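Local coordinates for protein Two-component response regulator yesN (Fusobacterium nucleatum, PDB 3LSG) that probably binds specific DNA sequences through this C-terminal helix-turn-helix domain, and so regulates transcription as part of a two-component system, at residues L6-I11 / Q49-Q54; M39-K42 / I46-Q49. All coordinates share one frame; numbering follows the deposited sequence.

Contact 1. Residues L6-I11 / Q49-Q54; sequences LIQNII and QDYLLQ
Ile11 and Tyr51 carry a helix-to-helix contact in the N-terminal half of the domain, where helix 2-14 passes the first turns of helix 48-66. The short segments cross at -49° and stay 11.7 Å apart at the closest approach of their axes, too far for backbone contact, and the gap is spanned mainly by one aromatic side chain. With its CG anti to the backbone N (chi1 -176°), Tyr51 extends toward the opposing helix. Ile11 meets the ring with two branches: CD1 approaches obliquely, 3.8 Å from CE2 of Tyr51, while CG2 lies at the ring edge, in the ring plane. In AraC-type DNA-binding domains, whose family signature this protein carries, a long helix joins two helix-turn-helix units; helix 48-66 is consistent with that connector, and helix 2-14 packs against its beginning. Farther out, CG of Gln8 meets Tyr51 OH at 3.7 Å, the two side chains crossing at about a right angle. A water whose oxygen lies in the plane of the tyrosine ring donates to the backbone O of Gln8 (2.7 Å) and is hydrogen-bonded to Tyr51 OH (3.2 Å). Ile11 CG2 touches Leu52 CD1 more loosely, at 4.4 Å.

Contact 2. Residues M39-K42 / I46-Q49; sequences MFKK and IPFQ
Phe40 and Phe48 form an edge-to-face aromatic pair across the tight connection between helix 33-44 and the start of the long helix 48-66 in the helix-turn-helix domain; the place of helix 33-44 is consistent with a recognition helix, as in AraC-type domains. The Phe48 ring turns its edge to the face of Phe40, the planes standing at 88° and the centroids 5.7 Å apart. A chi1 of -171° swings the Phe40 ring away from its own backbone N, beside the carbonyl carbon, and carries it across to the incoming chain. There the main chain does much of the touching. Phe48 CA sits over the ring face, offset toward the rim and 3.7 Å from the Phe40 centroid, as a CH-pi contact, and Phe48 CB packs 3.9 Å from Phe40 CG. At the rim, Ile46 O lies near the plane of the Phe40 ring, 3.3 Å from CD2. This carbonyl is also approached by Lys41 CA at 3.6 Å in a CA-H...O contact, with 160° at the hydrogen.

Pro47, in the N-cap position, brings the chain into helix 48-66. Lys41 runs beside it, pointing the same way, until the bend at its last torsion leaves NZ 4.2 Å from Pro47 CD; Lys41 also packs on Asn84 of the second subunit. Phe48, meanwhile, sends its ring onward to Leu22 and Leu25 of helix 22-28.

The two segments are thus held by ring packing and weak C-H interactions, without a conventional hydrogen bond between them. The Phe40 ring meets a C-H on its face and a carbonyl oxygen at its rim, which would suit its electron-rich face and slightly positive edge and is consistent with a weakly polar fit rather than plain apolar packing.

In the fold
Both contacts involve helix 48-66: contact 2 uses the approach to it and its first residue, contact 1 its first turns. They bring different helices to it, helix 2-14 in contact 1 and the preceding helix 33-44 in contact 2. The centre of contact 1 is about 7 Å from the centre of the chain, that of contact 2 about 13 Å. Contact 1 has no exposed touching residue, whereas contact 2 pairs buried Phe40 and Phe48 with exposed Lys41, beside the second subunit. A tyrosine ring meets aliphatic branches, with a water at its hydroxyl, in contact 1; two rings and main-chain C-H groups meet in contact 2. Phe40 joins them, packing against Ile7, Ile11 and Tyr51 where three helices converge.

Contact 1. Residues L6-I11 / Q49-Q54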
loop_
_atom_site.group_PDB
_atom_site.type_symbol
_atom_site.label_atom_id
_atom_site.label_comp_id
_atom_site.label_asym_id
_atom_site.label_seq_id
_atom_site.Cartn_x
_atom_site.Cartn_y
_atom_site.Cartn_z
ATOM N N LEU A 6 12.803 8.002 17.794
ATOM C CA LEU A 6 12.433 9.059 16.865
ATOM C C LEU A 6 11.500 8.506 15.792
ATOM O O LEU A 6 10.441 9.077 15.518
ATOM C CB LEU A 6 13.688 9.651 16.207
ATOM C CG LEU A 6 13.854 11.164 16.299
ATOM C CD1 LEU A 6 13.807 11.642 17.749
ATOM C CD2 LEU A 6 15.155 11.588 15.634
ATOM N N ILE A 7 11.912 7.403 15.174
ATOM C CA ILE A 7 11.107 6.722 14.162
ATOM C C ILE A 7 9.754 6.288 14.716
ATOM O O ILE A 7 8.723 6.458 14.068
ATOM C CB ILE A 7 11.852 5.502 13.570
ATOM C CG1 ILE A 7 12.948 5.974 12.613
ATOM C CG2 ILE A 7 10.879 4.587 12.828
ATOM C CD1 ILE A 7 14.061 4.970 12.398
ATOM N N GLN A 8 9.756 5.730 15.918
ATOM C CA GLN A 8 8.508 5.343 16.575
ATOM C C GLN A 8 7.560 6.511 16.741
ATOM O O GLN A 8 6.364 6.384 16.496
ATOM C CB GLN A 8 8.795 4.688 17.931
ATOM C CG GLN A 8 9.304 3.263 17.800
ATOM C CD GLN A 8 9.853 2.710 19.097
ATOM O OE1 GLN A 8 10.120 3.454 20.038
ATOM N NE2 GLN A 8 10.036 1.393 19.149
ATOM N N ASN A 9 8.101 7.656 17.149
ATOM C CA ASN A 9 7.286 8.840 17.397
ATOM C C ASN A 9 6.661 9.393 16.127
ATOM O O ASN A 9 5.495 9.770 16.110
ATOM C CB ASN A 9 8.120 9.945 18.061
ATOM C CG ASN A 9 8.446 9.641 19.505
ATOM O OD1 ASN A 9 8.107 8.574 20.025
ATOM N ND2 ASN A 9 9.114 10.582 20.166
ATOM N N ILE A 10 7.458 9.473 15.071
ATOM C CA ILE A 10 6.961 9.967 13.801
ATOM C C ILE A 10 5.806 9.091 13.347
ATOM O O ILE A 10 4.761 9.587 12.926
ATOM C CB ILE A 10 8.069 9.953 12.718
ATOM C CG1 ILE A 10 9.204 10.902 13.091
ATOM C CG2 ILE A 10 7.518 10.359 11.356
ATOM C CD1 ILE A 10 10.367 10.784 12.130
ATOM N N ILE A 11 5.994 7.781 13.427
ATOM C CA ILE A 11 4.949 6.870 12.989
ATOM C C ILE A 11 3.689 6.988 13.865
ATOM O O ILE A 11 2.574 6.946 13.360
ATOM C CB ILE A 11 5.450 5.413 12.945
ATOM C CG1 ILE A 11 6.606 5.296 11.947
ATOM C CG2 ILE A 11 4.305 4.475 12.579
ATOM C CD1 ILE A 11 7.407 4.013 12.069
ATOM N N GLN A 49 6.609 -1.186 6.142
ATOM C CA GLN A 49 5.210 -1.307 5.735
ATOM C C GLN A 49 4.385 -2.193 6.683
ATOM O O GLN A 49 3.214 -1.923 6.922
ATOM C CB GLN A 49 5.105 -1.837 4.299
ATOM C CG GLN A 49 5.610 -0.875 3.222
ATOM C CD GLN A 49 7.122 -0.979 2.960
ATOM O OE1 GLN A 49 7.877 -1.592 3.727
ATOM N NE2 GLN A 49 7.559 -0.387 1.864
ATOM N N ASP A 50 4.989 -3.270 7.183
ATOM C CA ASP A 50 4.307 -4.194 8.091
ATOM C C ASP A 50 4.114 -3.533 9.457
ATOM O O ASP A 50 3.103 -3.726 10.117
ATOM C CB ASP A 50 5.119 -5.485 8.284
ATOM C CG ASP A 50 5.156 -6.356 7.032
ATOM O OD1 ASP A 50 4.517 -5.989 6.028
ATOM O OD2 ASP A 50 5.829 -7.415 7.060
ATOM N N TYR A 51 5.118 -2.775 9.891
ATOM C CA TYR A 51 5.017 -2.057 11.151
ATOM C C TYR A 51 3.910 -1.009 11.053
ATOM O O TYR A 51 3.121 -0.823 11.982
ATOM C CB TYR A 51 6.357 -1.407 11.501
ATOM C CG TYR A 51 6.379 -0.705 12.847
ATOM C CD1 TYR A 51 6.874 -1.340 13.975
ATOM C CD2 TYR A 51 5.921 0.595 12.976
ATOM C CE1 TYR A 51 6.911 -0.692 15.208
ATOM C CE2 TYR A 51 5.940 1.249 14.190
ATOM C CZ TYR A 51 6.442 0.604 15.304
ATOM O OH TYR A 51 6.463 1.256 16.511
ATOM N N LEU A 52 3.855 -0.317 9.924
ATOM C CA LEU A 52 2.843 0.713 9.746
ATOM C C LEU A 52 1.450 0.067 9.722
ATOM O O LEU A 52 0.529 0.539 10.374
ATOM C CB LEU A 52 3.093 1.502 8.460
ATOM C CG LEU A 52 1.987 2.498 8.084
ATOM C CD1 LEU A 52 1.677 3.501 9.201
ATOM C CD2 LEU A 52 2.333 3.227 6.774
ATOM N N LEU A 53 1.321 -1.025 8.980
ATOM C CA LEU A 53 0.071 -1.770 8.935
ATOM C C LEU A 53 -0.357 -2.203 10.343
ATOM O O LEU A 53 -1.502 -2.017 10.739
ATOM C CB LEU A 53 0.201 -2.976 8.000
ATOM C CG LEU A 53 -1.048 -3.862 7.979
ATOM C CD1 LEU A 53 -2.240 -3.050 7.449
ATOM C CD2 LEU A 53 -0.824 -5.102 7.127
ATOM N N GLN A 54 0.581 -2.732 11.119
ATOM C CA GLN A 54 0.251 -3.163 12.481
ATOM C C GLN A 54 -0.287 -2.031 13.362
ATOM O O GLN A 54 -1.242 -2.224 14.097
ATOM C CB GLN A 54 1.456 -3.802 13.161
ATOM C CG GLN A 54 1.238 -4.061 14.627
ATOM C CD GLN A 54 2.394 -4.802 15.246
ATOM O OE1 GLN A 54 3.454 -4.927 14.635
ATOM N NE2 GLN A 54 2.195 -5.313 16.457
HETATM O O HOH W 1 5.004 4.076 16.527
#

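Contact 2. Residues M39-K42 / I46-Q49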
loop_
_atom_site.group_PDB
_atom_site.type_symbol
_atom_site.label_atom_id
_atom_site.label_comp_id
_atom_site.label_asym_id
_atom_site.label_seq_id
_atom_site.Cartn_x
_atom_site.Cartn_y
_atom_site.Cartn_z
HETATM N N MSE A 39 17.553 -0.238 7.089
HETATM C CA MSE A 39 17.843 0.094 8.475
HETATM C C MSE A 39 16.621 -0.145 9.362
HETATM O O MSE A 39 16.752 -0.621 10.493
HETATM C CB MSE A 39 18.361 1.524 8.608
HETATM C CG MSE A 39 18.564 1.961 10.054
HETATM SE SE MSE A 39 16.976 2.853 10.792
HETATM C CE MSE A 39 17.511 4.687 10.365
ATOM N N PHE A 40 15.437 0.165 8.844
ATOM C CA PHE A 40 14.216 -0.070 9.608
ATOM C C PHE A 40 14.095 -1.544 9.955
ATOM O O PHE A 40 13.888 -1.900 11.112
ATOM C CB PHE A 40 12.966 0.384 8.852
ATOM C CG PHE A 40 11.718 0.344 9.688
ATOM C CD1 PHE A 40 11.239 1.496 10.302
ATOM C CD2 PHE A 40 11.040 -0.849 9.889
ATOM C CE1 PHE A 40 10.097 1.461 11.092
ATOM C CE2 PHE A 40 9.902 -0.888 10.671
ATOM C CZ PHE A 40 9.427 0.271 11.273
ATOM N N LYS A 41 14.211 -2.392 8.942
ATOM C CA LYS A 41 14.070 -3.829 9.121
ATOM C C LYS A 41 15.146 -4.356 10.064
ATOM O O LYS A 41 14.903 -5.269 10.852
ATOM C CB LYS A 41 14.160 -4.543 7.775
ATOM C CG LYS A 41 13.915 -6.049 7.827
ATOM C CD LYS A 41 13.492 -6.581 6.452
ATOM C CE LYS A 41 13.504 -8.100 6.398
ATOM N NZ LYS A 41 12.711 -8.688 7.512
ATOM N N LYS A 42 16.337 -3.777 9.988
ATOM C CA LYS A 42 17.382 -4.143 10.934
ATOM C C LYS A 42 16.954 -3.815 12.366
ATOM O O LYS A 42 17.023 -4.667 13.247
ATOM C CB LYS A 42 18.707 -3.461 10.594
ATOM C CG LYS A 42 19.889 -4.032 11.360
ATOM C CD LYS A 42 20.056 -5.524 11.079
ATOM C CE LYS A 42 21.304 -6.084 11.757
ATOM N NZ LYS A 42 21.568 -7.510 11.399
ATOM N N ILE A 46 11.020 -6.142 11.368
ATOM C CA ILE A 46 10.048 -6.353 10.313
ATOM C C ILE A 46 10.101 -5.123 9.426
ATOM O O ILE A 46 10.602 -4.090 9.848
ATOM C CB ILE A 46 8.613 -6.502 10.875
ATOM C CG1 ILE A 46 8.160 -5.201 11.542
ATOM C CG2 ILE A 46 8.533 -7.652 11.873
ATOM C CD1 ILE A 46 6.687 -5.190 11.915
ATOM N N PRO A 47 9.593 -5.237 8.195
ATOM C CA PRO A 47 9.602 -4.140 7.220
ATOM C C PRO A 47 8.789 -2.938 7.697
ATOM O O PRO A 47 7.806 -3.108 8.425
ATOM C CB PRO A 47 8.934 -4.755 5.983
ATOM C CG PRO A 47 9.122 -6.235 6.130
ATOM C CD PRO A 47 9.124 -6.512 7.613
ATOM N N PHE A 48 9.190 -1.739 7.281
ATOM C CA PHE A 48 8.433 -0.535 7.631
ATOM C C PHE A 48 6.940 -0.674 7.327
ATOM O O PHE A 48 6.102 -0.328 8.155
ATOM C CB PHE A 48 8.975 0.694 6.905
ATOM C CG PHE A 48 7.985 1.825 6.832
ATOM C CD1 PHE A 48 7.818 2.689 7.899
ATOM C CD2 PHE A 48 7.205 2.005 5.711
ATOM C CE1 PHE A 48 6.887 3.729 7.841
ATOM C CE2 PHE A 48 6.264 3.037 5.649
ATOM C CZ PHE A 48 6.112 3.896 6.708
ATOM N N GLN A 49 6.609 -1.186 6.142
ATOM C CA GLN A 49 5.210 -1.307 5.735
ATOM C C GLN A 49 4.385 -2.193 6.683
ATOM O O GLN A 49 3.214 -1.923 6.922
ATOM C CB GLN A 49 5.105 -1.837 4.299
ATOM C CG GLN A 49 5.610 -0.875 3.222
ATOM C CD GLN A 49 7.122 -0.979 2.960
ATOM O OE1 GLN A 49 7.877 -1.592 3.727
ATOM N NE2 GLN A 49 7.559 -0.387 1.864
#